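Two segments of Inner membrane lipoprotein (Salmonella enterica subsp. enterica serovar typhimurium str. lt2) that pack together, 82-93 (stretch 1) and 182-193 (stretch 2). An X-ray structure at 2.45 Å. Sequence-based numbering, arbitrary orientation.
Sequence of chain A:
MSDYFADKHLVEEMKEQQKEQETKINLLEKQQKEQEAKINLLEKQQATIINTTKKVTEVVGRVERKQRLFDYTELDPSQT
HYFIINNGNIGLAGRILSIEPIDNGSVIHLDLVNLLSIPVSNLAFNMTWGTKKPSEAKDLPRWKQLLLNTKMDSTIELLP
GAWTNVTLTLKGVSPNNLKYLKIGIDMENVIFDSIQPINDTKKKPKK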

# COMPACT_ATOMS: atom_id res chain seq x y z
N TYR A 82 -14.19 -11.73 23.67
CA TYR A 82 -14.69 -10.68 22.79
C TYR A 82 -13.89 -10.60 21.50
O TYR A 82 -12.67 -10.80 21.51
CB TYR A 82 -14.62 -9.31 23.49
CG TYR A 82 -15.65 -9.10 24.59
CD1 TYR A 82 -16.96 -9.53 24.43
CD2 TYR A 82 -15.30 -8.48 25.78
CE1 TYR A 82 -17.90 -9.33 25.43
CE2 TYR A 82 -16.23 -8.28 26.78
CZ TYR A 82 -17.53 -8.71 26.60
OH TYR A 82 -18.46 -8.52 27.60
N PHE A 83 -14.57 -10.29 20.40
CA PHE A 83 -13.90 -9.95 19.15
C PHE A 83 -14.78 -9.03 18.29
O PHE A 83 -15.98 -8.94 18.50
CB PHE A 83 -13.49 -11.20 18.36
CG PHE A 83 -14.65 -12.00 17.83
CD1 PHE A 83 -15.22 -13.02 18.59
CD2 PHE A 83 -15.17 -11.75 16.57
CE1 PHE A 83 -16.28 -13.76 18.10
CE2 PHE A 83 -16.23 -12.49 16.07
CZ PHE A 83 -16.78 -13.49 16.84
N ILE A 84 -14.17 -8.35 17.33
CA ILE A 84 -14.89 -7.41 16.48
C ILE A 84 -14.68 -7.74 15.01
O ILE A 84 -13.56 -8.02 14.58
CB ILE A 84 -14.44 -5.95 16.75
CG1 ILE A 84 -14.76 -5.52 18.18
CG2 ILE A 84 -15.09 -5.00 15.76
CD1 ILE A 84 -16.20 -5.14 18.40
N ILE A 85 -15.76 -7.70 14.24
CA ILE A 85 -15.68 -7.78 12.79
C ILE A 85 -16.18 -6.47 12.18
O ILE A 85 -17.32 -6.07 12.41
CB ILE A 85 -16.52 -8.94 12.22
CG1 ILE A 85 -16.15 -10.26 12.89
CG2 ILE A 85 -16.32 -9.03 10.71
CD1 ILE A 85 -17.03 -11.42 12.46
N ASN A 86 -15.32 -5.81 11.41
CA ASN A 86 -15.66 -4.52 10.83
C ASN A 86 -15.01 -4.37 9.46
O ASN A 86 -13.79 -4.35 9.34
CB ASN A 86 -15.22 -3.38 11.77
CG ASN A 86 -15.69 -2.01 11.31
OD1 ASN A 86 -15.78 -1.72 10.11
ND2 ASN A 86 -15.99 -1.15 12.27
N ASN A 87 -15.84 -4.26 8.42
CA ASN A 87 -15.34 -4.16 7.05
C ASN A 87 -15.48 -2.76 6.46
O ASN A 87 -15.29 -2.56 5.26
CB ASN A 87 -16.03 -5.19 6.15
CG ASN A 87 -17.54 -5.02 6.09
OD1 ASN A 87 -18.10 -4.06 6.63
ND2 ASN A 87 -18.21 -5.94 5.41
N GLY A 88 -15.83 -1.80 7.31
CA GLY A 88 -15.99 -0.43 6.86
C GLY A 88 -17.44 -0.07 6.58
O GLY A 88 -17.78 1.10 6.40
N ASN A 89 -18.31 -1.08 6.54
CA ASN A 89 -19.72 -0.86 6.28
C ASN A 89 -20.60 -1.43 7.39
O ASN A 89 -21.52 -0.77 7.86
CB ASN A 89 -20.13 -1.49 4.94
CG ASN A 89 -19.43 -0.86 3.76
OD1 ASN A 89 -18.91 0.25 3.85
ND2 ASN A 89 -19.40 -1.58 2.64
N ILE A 90 -20.30 -2.66 7.78
CA ILE A 90 -21.04 -3.32 8.85
C ILE A 90 -20.11 -3.63 10.02
O ILE A 90 -19.02 -4.17 9.83
CB ILE A 90 -21.71 -4.62 8.34
CG1 ILE A 90 -22.89 -4.28 7.44
CG2 ILE A 90 -22.19 -5.46 9.51
CD1 ILE A 90 -23.66 -5.48 6.96
N GLY A 91 -20.54 -3.26 11.21
CA GLY A 91 -19.79 -3.55 12.42
C GLY A 91 -20.53 -4.54 13.30
O GLY A 91 -21.70 -4.36 13.62
N LEU A 92 -19.83 -5.60 13.69
CA LEU A 92 -20.38 -6.64 14.53
C LEU A 92 -19.43 -6.89 15.69
O LEU A 92 -18.21 -6.85 15.51
CB LEU A 92 -20.55 -7.95 13.75
CG LEU A 92 -21.47 -7.96 12.52
CD1 LEU A 92 -21.48 -9.36 11.91
CD2 LEU A 92 -22.87 -7.53 12.88
N ALA A 93 -19.97 -7.14 16.87
CA ALA A 93 -19.15 -7.64 17.97
C ALA A 93 -19.57 -9.08 18.24
O ALA A 93 -20.68 -9.48 17.89
CB ALA A 93 -19.31 -6.79 19.22
N LYS A 182 -10.51 -17.58 11.33
CA LYS A 182 -10.55 -16.39 10.50
C LYS A 182 -11.98 -16.23 10.02
O LYS A 182 -12.53 -17.13 9.39
CB LYS A 182 -9.62 -16.56 9.30
CG LYS A 182 -9.63 -15.42 8.31
CD LYS A 182 -8.97 -15.87 7.01
CE LYS A 182 -8.34 -14.72 6.26
NZ LYS A 182 -7.53 -15.21 5.10
N ILE A 183 -12.58 -15.09 10.33
CA ILE A 183 -13.98 -14.87 9.97
C ILE A 183 -14.21 -13.51 9.31
O ILE A 183 -13.77 -12.47 9.82
CB ILE A 183 -14.91 -15.07 11.19
CG1 ILE A 183 -16.36 -14.82 10.80
CG2 ILE A 183 -14.49 -14.17 12.35
CD1 ILE A 183 -17.35 -15.19 11.88
N GLY A 184 -14.90 -13.53 8.17
CA GLY A 184 -15.20 -12.32 7.43
C GLY A 184 -16.65 -12.24 7.00
O GLY A 184 -17.40 -13.22 7.06
N ILE A 185 -17.05 -11.06 6.54
CA ILE A 185 -18.43 -10.81 6.14
C ILE A 185 -18.62 -10.81 4.62
O ILE A 185 -17.95 -10.07 3.90
CB ILE A 185 -18.93 -9.45 6.67
CG1 ILE A 185 -18.90 -9.43 8.20
CG2 ILE A 185 -20.33 -9.16 6.17
CD1 ILE A 185 -19.83 -10.42 8.82
N ASP A 186 -19.54 -11.64 4.14
CA ASP A 186 -19.98 -11.58 2.76
C ASP A 186 -21.21 -10.67 2.69
O ASP A 186 -22.16 -10.85 3.44
CB ASP A 186 -20.30 -12.97 2.22
CG ASP A 186 -20.35 -13.02 0.70
OD1 ASP A 186 -20.95 -12.11 0.09
OD2 ASP A 186 -19.77 -13.96 0.11
N MET A 187 -21.17 -9.71 1.77
CA MET A 187 -22.14 -8.63 1.75
C MET A 187 -23.11 -8.70 0.57
O MET A 187 -23.88 -7.76 0.34
CB MET A 187 -21.42 -7.28 1.72
CG MET A 187 -20.55 -7.04 2.94
SD MET A 187 -21.40 -6.01 4.15
CE MET A 187 -21.40 -4.44 3.29
N GLU A 188 -23.07 -9.80 -0.16
CA GLU A 188 -23.86 -9.96 -1.38
C GLU A 188 -25.37 -9.77 -1.19
O GLU A 188 -25.99 -8.98 -1.90
CB GLU A 188 -23.59 -11.32 -2.03
N ASN A 189 -25.94 -10.48 -0.22
CA ASN A 189 -27.39 -10.45 -0.01
C ASN A 189 -27.82 -9.75 1.27
O ASN A 189 -28.90 -10.02 1.81
CB ASN A 189 -27.96 -11.87 -0.05
CG ASN A 189 -27.65 -12.59 -1.35
OD1 ASN A 189 -27.66 -11.98 -2.42
ND2 ASN A 189 -27.39 -13.88 -1.26
N VAL A 190 -26.98 -8.84 1.76
CA VAL A 190 -27.26 -8.08 2.97
C VAL A 190 -28.40 -7.08 2.74
O VAL A 190 -28.44 -6.40 1.72
CB VAL A 190 -26.00 -7.33 3.45
CG1 VAL A 190 -26.34 -6.27 4.48
CG2 VAL A 190 -24.98 -8.32 4.00
N ILE A 191 -29.32 -7.00 3.70
CA ILE A 191 -30.43 -6.07 3.62
C ILE A 191 -30.47 -5.13 4.83
O ILE A 191 -30.47 -5.58 5.98
CB ILE A 191 -31.78 -6.81 3.53
N PHE A 192 -30.50 -3.83 4.57
CA PHE A 192 -30.62 -2.83 5.62
C PHE A 192 -32.07 -2.41 5.79
O PHE A 192 -32.80 -2.29 4.80
CB PHE A 192 -29.79 -1.59 5.30
CG PHE A 192 -28.31 -1.84 5.24
CD1 PHE A 192 -27.54 -1.78 6.39
CD2 PHE A 192 -27.69 -2.11 4.04
CE1 PHE A 192 -26.18 -2.01 6.34
CE2 PHE A 192 -26.33 -2.33 3.98
CZ PHE A 192 -25.57 -2.28 5.13
N ASP A 193 -32.49 -2.19 7.03
CA ASP A 193 -33.82 -1.65 7.31
C ASP A 193 -33.95 -1.20 8.76
O ASP A 193 -34.63 -0.21 9.05
CB ASP A 193 -34.91 -2.68 6.98
CG ASP A 193 -36.14 -2.04 6.38
OD1 ASP A 193 -36.02 -0.94 5.80
OD2 ASP A 193 -37.24 -2.63 6.48
O HOH W 1 -16.62 -7.88 4.26

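The centre of the contact is a cluster of branched aliphatic side chains held between two strands, 82-86 and 182-186, whose axes approach to 7.5 Å with their N-to-C directions 35° apart. That spacing leaves room for side chains between the backbones, and no backbone hydrogen bond joins the two stretches. Ile85 and Ile185 both point toward the opposing stretch and meet with CG2 of Ile85 3.6 Å from CG1 of Ile185. With chi1 m and chi2 t, Ile85 also places its CD1 3.7 Å from CG2 of Ile183, so it touches two residues that alternate along the facing strand. Gly184, between them, has no side chain to contribute. Leu92 joins the same cluster, its CD1 lying 3.7 Å from CD1 of Ile185; reciprocal backbone hydrogen bonds between Ile85 and Leu92 (N to O, 2.9 Å each) hold these two residues side by side. Phe83 makes a looser contact, CE2 to CG2 of Ile183 at 4.4 Å.

Farther along, Ile90 packs against the turn formed by Met187 to Val190 and the strand that follows. Its CD1 lies 3.6 Å from SD of Met187 and 3.7 Å from CG1 of Val190, while its CG1 is 4.1 Å from CZ of Phe192, whose ring it meets obliquely.

At the polar edge, Asn87 serves both its own loop and the opposing stretch. Its OD1 accepts hydrogen bonds from the backbone N of Asn89 (3.0 Å) and of Ile90 (2.8 Å), which fixes the orientation of the amide and turns ND2 toward stretch 2. There, ND2 donates a weak hydrogen bond to SD of Met187 (3.4 Å, 155°). The same ND2 donates to a water at 2.8 Å, and this water in turn donates to O of Ile185 at 2.6 Å, bridging the stretches.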